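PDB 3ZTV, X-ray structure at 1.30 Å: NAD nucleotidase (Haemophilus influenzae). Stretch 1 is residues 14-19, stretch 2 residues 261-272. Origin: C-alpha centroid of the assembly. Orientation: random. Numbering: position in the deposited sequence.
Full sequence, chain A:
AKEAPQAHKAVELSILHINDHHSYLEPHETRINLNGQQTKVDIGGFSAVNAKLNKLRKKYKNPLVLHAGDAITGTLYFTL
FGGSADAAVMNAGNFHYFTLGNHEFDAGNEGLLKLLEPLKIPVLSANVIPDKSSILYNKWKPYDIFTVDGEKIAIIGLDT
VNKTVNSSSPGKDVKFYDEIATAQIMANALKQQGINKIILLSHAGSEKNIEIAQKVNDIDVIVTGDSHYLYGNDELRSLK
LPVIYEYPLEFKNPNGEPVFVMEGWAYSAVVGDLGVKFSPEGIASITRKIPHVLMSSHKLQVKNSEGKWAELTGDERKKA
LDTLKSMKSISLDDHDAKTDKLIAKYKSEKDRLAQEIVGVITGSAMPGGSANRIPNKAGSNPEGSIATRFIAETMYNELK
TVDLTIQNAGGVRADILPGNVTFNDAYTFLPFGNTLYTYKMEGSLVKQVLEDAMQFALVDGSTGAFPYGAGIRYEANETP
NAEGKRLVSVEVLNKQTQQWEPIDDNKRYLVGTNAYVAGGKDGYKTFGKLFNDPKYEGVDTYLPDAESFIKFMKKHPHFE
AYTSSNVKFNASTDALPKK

Stretch 1 14-19: SILHIN
Stretch 2 (261-272) VMEGWAYSAVVG

Apolar packing flanks strand 14-18. Ile 18 (chi1 p, chi2 t) brings CG2 to 4.1 Å from Val 271 CG2 (chi1 t), and Leu 16 (m, t) sets CD2 4.5 Å from Val 271 CG1. Ile 15 CG2 (m, t) lies 4.2 Å from Met 262 CE; the methionine (p, m, t) leaves its CA sideways but reaches inward, its SD 5.0 Å from the centroid of the His 17 ring and oblique to it.

That ring (chi1 p, chi2 -80°) has Gly 272 N over one face. A CB built on Gly 272 would run into the His 17 ring, so glycine leaves room for the imidazole.

The backbones run antiparallel, the axes of 14-18 and 270-272 at 152° and 4.7 Å apart. His 17 and Gly 272 (CA-CA 5.1 Å) form a hydrogen-bonded pair: His 17 N to Gly 272 O, 3.0 Å, and Gly 272 N to His 17 O, 2.9 Å.

At the polar edge, the CA-to-CB bond of Asn 19 (chi1 p, chi2 96°) points toward the second stretch. Water 2 links Asn 19 N (3.3 Å), Gly 264 O and Val 270 O (both 2.8 Å). Water 1 joins Asn 19 O to Ser 268 N, each 2.8 Å away, beside the type I' turn 266-269.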

ATOM      1  N   SER A  14     -19.569  13.323 -23.539  1.00  7.43           N
ATOM      2  CA  SER A  14     -20.876  13.247 -22.893  1.00  6.72           C
ATOM      3  C   SER A  14     -20.968  11.952 -22.080  1.00  6.27           C
ATOM      4  O   SER A  14     -21.289  10.893 -22.616  1.00  7.25           O
ATOM      5  CB  SER A  14     -22.002  13.332 -23.928  1.00  7.21           C
ATOM      6  OG  SER A  14     -21.931  14.586 -24.594  1.00  8.45           O
ATOM      7  N   ILE A  15     -20.664  12.040 -20.790  1.00  5.19           N
ATOM      8  CA  ILE A  15     -20.662  10.863 -19.924  1.00  6.12           C
ATOM      9  C   ILE A  15     -22.088  10.533 -19.468  1.00  6.04           C
ATOM     10  O   ILE A  15     -22.807  11.389 -18.969  1.00  6.31           O
ATOM     11  CB  ILE A  15     -19.732  11.075 -18.721  1.00  5.60           C
ATOM     12  CG1 ILE A  15     -18.327  11.454 -19.217  1.00  7.57           C
ATOM     13  CG2 ILE A  15     -19.704   9.835 -17.836  1.00  7.83           C
ATOM     14  CD1 ILE A  15     -17.367  11.788 -18.114  1.00  8.49           C
ATOM     15  N   LEU A  16     -22.472   9.278 -19.659  1.00  5.08           N
ATOM     16  CA  LEU A  16     -23.788   8.760 -19.268  1.00  6.31           C
ATOM     17  C   LEU A  16     -23.524   7.517 -18.440  1.00  6.59           C
ATOM     18  O   LEU A  16     -22.818   6.609 -18.899  1.00  7.00           O
ATOM     19  CB  LEU A  16     -24.605   8.398 -20.507  1.00  7.26           C
ATOM     20  CG  LEU A  16     -24.943   9.576 -21.432  1.00  5.69           C
ATOM     21  CD1 LEU A  16     -25.449   9.091 -22.790  1.00  8.38           C
ATOM     22  CD2 LEU A  16     -25.975  10.480 -20.774  1.00  7.77           C
ATOM     23  N   HIS A  17     -24.038   7.464 -17.213  1.00  5.12           N
ATOM     24  CA  HIS A  17     -23.599   6.408 -16.313  1.00  4.79           C
ATOM     25  C   HIS A  17     -24.670   5.932 -15.333  1.00  4.21           C
ATOM     26  O   HIS A  17     -25.570   6.683 -14.933  1.00  4.83           O
ATOM     27  CB  HIS A  17     -22.346   6.866 -15.557  1.00  4.78           C
ATOM     28  CG  HIS A  17     -22.603   7.961 -14.576  1.00  5.70           C
ATOM     29  ND1 HIS A  17     -22.726   9.289 -14.928  1.00  7.64           N
ATOM     30  CD2 HIS A  17     -22.739   7.915 -13.235  1.00  3.70           C
ATOM     31  CE1 HIS A  17     -22.946  10.009 -13.841  1.00  3.35           C
ATOM     32  NE2 HIS A  17     -22.954   9.196 -12.799  1.00  7.64           N
ATOM     33  N   ILE A  18     -24.576   4.650 -14.984  1.00  4.45           N
ATOM     34  CA  ILE A  18     -25.334   4.070 -13.870  1.00  4.35           C
ATOM     35  C   ILE A  18     -24.388   3.269 -12.968  1.00  3.46           C
ATOM     36  O   ILE A  18     -23.221   3.011 -13.335  1.00  4.24           O
ATOM     37  CB  ILE A  18     -26.507   3.143 -14.324  1.00  5.50           C
ATOM     38  CG1 ILE A  18     -26.029   1.784 -14.859  1.00  5.44           C
ATOM     39  CG2 ILE A  18     -27.379   3.831 -15.353  1.00  5.82           C
ATOM     40  CD1 ILE A  18     -27.169   0.749 -14.976  1.00  6.11           C
ATOM     41  N   ASN A  19     -24.882   2.832 -11.810  1.00  4.64           N
ATOM     42  CA  ASN A  19     -24.075   2.017 -10.902  1.00  4.33           C
ATOM     43  C   ASN A  19     -24.994   1.259  -9.964  1.00  4.04           C
ATOM     44  O   ASN A  19     -26.114   1.698  -9.686  1.00  3.84           O
ATOM     45  CB  ASN A  19     -23.132   2.891 -10.069  1.00  5.11           C
ATOM     46  CG  ASN A  19     -23.887   3.899  -9.218  1.00  4.59           C
ATOM     47  OD1 ASN A  19     -24.157   3.671  -8.026  1.00  6.97           O
ATOM     48  ND2 ASN A  19     -24.242   5.017  -9.824  1.00  4.06           N
ATOM     49  N   VAL A 261     -16.321  14.298  -9.308  1.00  4.42           N
ATOM     50  CA  VAL A 261     -16.705  12.997  -8.752  1.00  4.58           C
ATOM     51  C   VAL A 261     -18.226  12.914  -8.699  1.00  5.26           C
ATOM     52  O   VAL A 261     -18.890  13.848  -8.234  1.00  5.25           O
ATOM     53  CB  VAL A 261     -16.168  12.854  -7.308  1.00  5.24           C
ATOM     54  CG1 VAL A 261     -16.600  11.526  -6.681  1.00  6.43           C
ATOM     55  CG2 VAL A 261     -14.648  13.025  -7.267  1.00  6.53           C
ATOM     56  N   MET A 262     -18.804  11.809  -9.157  1.00  3.82           N
ATOM     57  CA  MET A 262     -20.256  11.671  -9.072  1.00  4.21           C
ATOM     58  C   MET A 262     -20.702  10.214  -9.094  1.00  5.39           C
ATOM     59  O   MET A 262     -20.053   9.369  -9.707  1.00  5.35           O
ATOM     60  CB  MET A 262     -20.969  12.465 -10.176  1.00  5.71           C
ATOM     61  CG  MET A 262     -20.870  11.887 -11.570  1.00  6.23           C
ATOM     62  SD  MET A 262     -19.240  12.004 -12.332  1.00  6.73           S
ATOM     63  CE  MET A 262     -19.687  11.595 -14.022  1.00  7.97           C
ATOM     64  N   GLU A 263     -21.825   9.945  -8.420  1.00  5.20           N
ATOM     65  CA  GLU A 263     -22.480   8.636  -8.391  1.00  4.06           C
ATOM     66  C   GLU A 263     -23.914   8.814  -8.900  1.00  4.86           C
ATOM     67  O   GLU A 263     -24.408   9.956  -9.015  1.00  6.13           O
ATOM     68  CB  GLU A 263     -22.477   8.084  -6.963  1.00  5.37           C
ATOM     69  CG  GLU A 263     -22.822   6.610  -6.836  1.00  5.74           C
ATOM     70  CD  GLU A 263     -22.478   6.031  -5.480  1.00  6.53           C
ATOM     71  OE1 GLU A 263     -22.394   6.776  -4.488  1.00  7.77           O
ATOM     72  OE2 GLU A 263     -22.283   4.805  -5.395  1.00  7.22           O
ATOM     73  N   GLY A 264     -24.577   7.692  -9.193  1.00  4.74           N
ATOM     74  CA  GLY A 264     -25.927   7.688  -9.740  1.00  6.29           C
ATOM     75  C   GLY A 264     -26.922   6.900  -8.897  1.00  4.66           C
ATOM     76  O   GLY A 264     -27.703   6.088  -9.412  1.00  5.68           O
ATOM     77  N   TRP A 265     -26.916   7.157  -7.593  1.00  5.62           N
ATOM     78  CA  TRP A 265     -27.852   6.498  -6.675  1.00  5.69           C
ATOM     79  C   TRP A 265     -27.659   4.975  -6.749  1.00  4.58           C
ATOM     80  O   TRP A 265     -26.522   4.508  -6.625  1.00  4.97           O
ATOM     81  CB  TRP A 265     -29.298   6.946  -6.958  1.00  5.73           C
ATOM     82  CG  TRP A 265     -30.221   6.908  -5.760  1.00  6.27           C
ATOM     83  CD1 TRP A 265     -29.893   6.586  -4.475  1.00  7.63           C
ATOM     84  CD2 TRP A 265     -31.620   7.231  -5.749  1.00  6.06           C
ATOM     85  NE1 TRP A 265     -31.006   6.677  -3.666  1.00  8.29           N
ATOM     86  CE2 TRP A 265     -32.076   7.074  -4.424  1.00  7.12           C
ATOM     87  CE3 TRP A 265     -32.527   7.643  -6.731  1.00  5.83           C
ATOM     88  CZ2 TRP A 265     -33.410   7.301  -4.059  1.00  8.36           C
ATOM     89  CZ3 TRP A 265     -33.840   7.867  -6.372  1.00  8.47           C
ATOM     90  CH2 TRP A 265     -34.273   7.686  -5.047  1.00  9.27           C
ATOM     91  N   ALA A 266     -28.727   4.197  -6.938  1.00  5.33           N
ATOM     92  CA  ALA A 266     -28.620   2.746  -7.079  1.00  5.01           C
ATOM     93  C   ALA A 266     -29.923   2.172  -7.622  1.00  4.56           C
ATOM     94  O   ALA A 266     -30.890   2.904  -7.854  1.00  5.79           O
ATOM     95  CB  ALA A 266     -28.271   2.101  -5.734  1.00  6.81           C
ATOM     96  N   TYR A 267     -29.929   0.852  -7.821  1.00  4.77           N
ATOM     97  CA  TYR A 267     -31.149   0.073  -8.103  1.00  5.32           C
ATOM     98  C   TYR A 267     -31.900   0.555  -9.350  1.00  5.10           C
ATOM     99  O   TYR A 267     -33.136   0.680  -9.347  1.00  5.95           O
ATOM    100  CB  TYR A 267     -32.084   0.022  -6.881  1.00  7.22           C
ATOM    101  CG  TYR A 267     -31.489  -0.592  -5.624  1.00  6.63           C
ATOM    102  CD1 TYR A 267     -30.314  -1.336  -5.661  1.00  7.14           C
ATOM    103  CD2 TYR A 267     -32.120  -0.435  -4.397  1.00 11.53           C
ATOM    104  CE1 TYR A 267     -29.774  -1.893  -4.499  1.00  8.66           C
ATOM    105  CE2 TYR A 267     -31.600  -0.998  -3.241  1.00 11.83           C
ATOM    106  CZ  TYR A 267     -30.421  -1.725  -3.300  1.00  9.66           C
ATOM    107  OH  TYR A 267     -29.882  -2.282  -2.157  1.00 12.06           O
ATOM    108  N   SER A 268     -31.138   0.800 -10.413  1.00  6.04           N
ATOM    109  CA  SER A 268     -31.629   1.240 -11.725  1.00  6.14           C
ATOM    110  C   SER A 268     -32.483   2.515 -11.708  1.00  5.80           C
ATOM    111  O   SER A 268     -33.280   2.724 -12.613  1.00  6.74           O
ATOM    112  CB  SER A 268     -32.294   0.090 -12.524  1.00  6.93           C
ATOM    113  OG  SER A 268     -33.405  -0.484 -11.860  1.00  8.29           O
ATOM    114  N   ALA A 269     -32.263   3.397 -10.731  1.00  5.12           N
ATOM    115  CA  ALA A 269     -33.145   4.560 -10.557  1.00  5.59           C
ATOM    116  C   ALA A 269     -32.730   5.804 -11.330  1.00  6.08           C
ATOM    117  O   ALA A 269     -33.586   6.655 -11.602  1.00  6.83           O
ATOM    118  CB  ALA A 269     -33.275   4.907  -9.081  1.00  7.90           C
ATOM    119  N   VAL A 270     -31.445   5.901 -11.683  1.00  5.31           N
ATOM    120  CA  VAL A 270     -30.888   7.150 -12.213  1.00  5.55           C
ATOM    121  C   VAL A 270     -29.957   6.896 -13.378  1.00  5.83           C
ATOM    122  O   VAL A 270     -29.160   5.946 -13.351  1.00  6.47           O
ATOM    123  CB  VAL A 270     -30.101   7.926 -11.104  1.00  6.55           C
ATOM    124  CG1 VAL A 270     -29.164   9.002 -11.694  1.00  6.88           C
ATOM    125  CG2 VAL A 270     -31.072   8.548 -10.113  1.00  7.48           C
ATOM    126  N   VAL A 271     -30.056   7.748 -14.393  1.00  6.21           N
ATOM    127  CA  VAL A 271     -29.010   7.867 -15.399  1.00  5.64           C
ATOM    128  C   VAL A 271     -28.321   9.212 -15.179  1.00  5.22           C
ATOM    129  O   VAL A 271     -28.964  10.262 -15.291  1.00  6.17           O
ATOM    130  CB  VAL A 271     -29.573   7.765 -16.830  1.00  5.72           C
ATOM    131  CG1 VAL A 271     -28.528   8.213 -17.858  1.00  7.53           C
ATOM    132  CG2 VAL A 271     -30.043   6.341 -17.123  1.00  6.43           C
ATOM    133  N   GLY A 272     -27.033   9.178 -14.840  1.00  5.09           N
ATOM    134  CA  GLY A 272     -26.266  10.407 -14.700  1.00  5.53           C
ATOM    135  C   GLY A 272     -25.798  10.892 -16.062  1.00  5.12           C
ATOM    136  O   GLY A 272     -25.442  10.101 -16.927  1.00  6.35           O
TER
HETATM  137  O   HOH W   1     -28.523   1.605 -11.026  1.00  5.68           O
HETATM  138  O   HOH W   2     -27.793   4.304 -11.505  1.00  7.61           O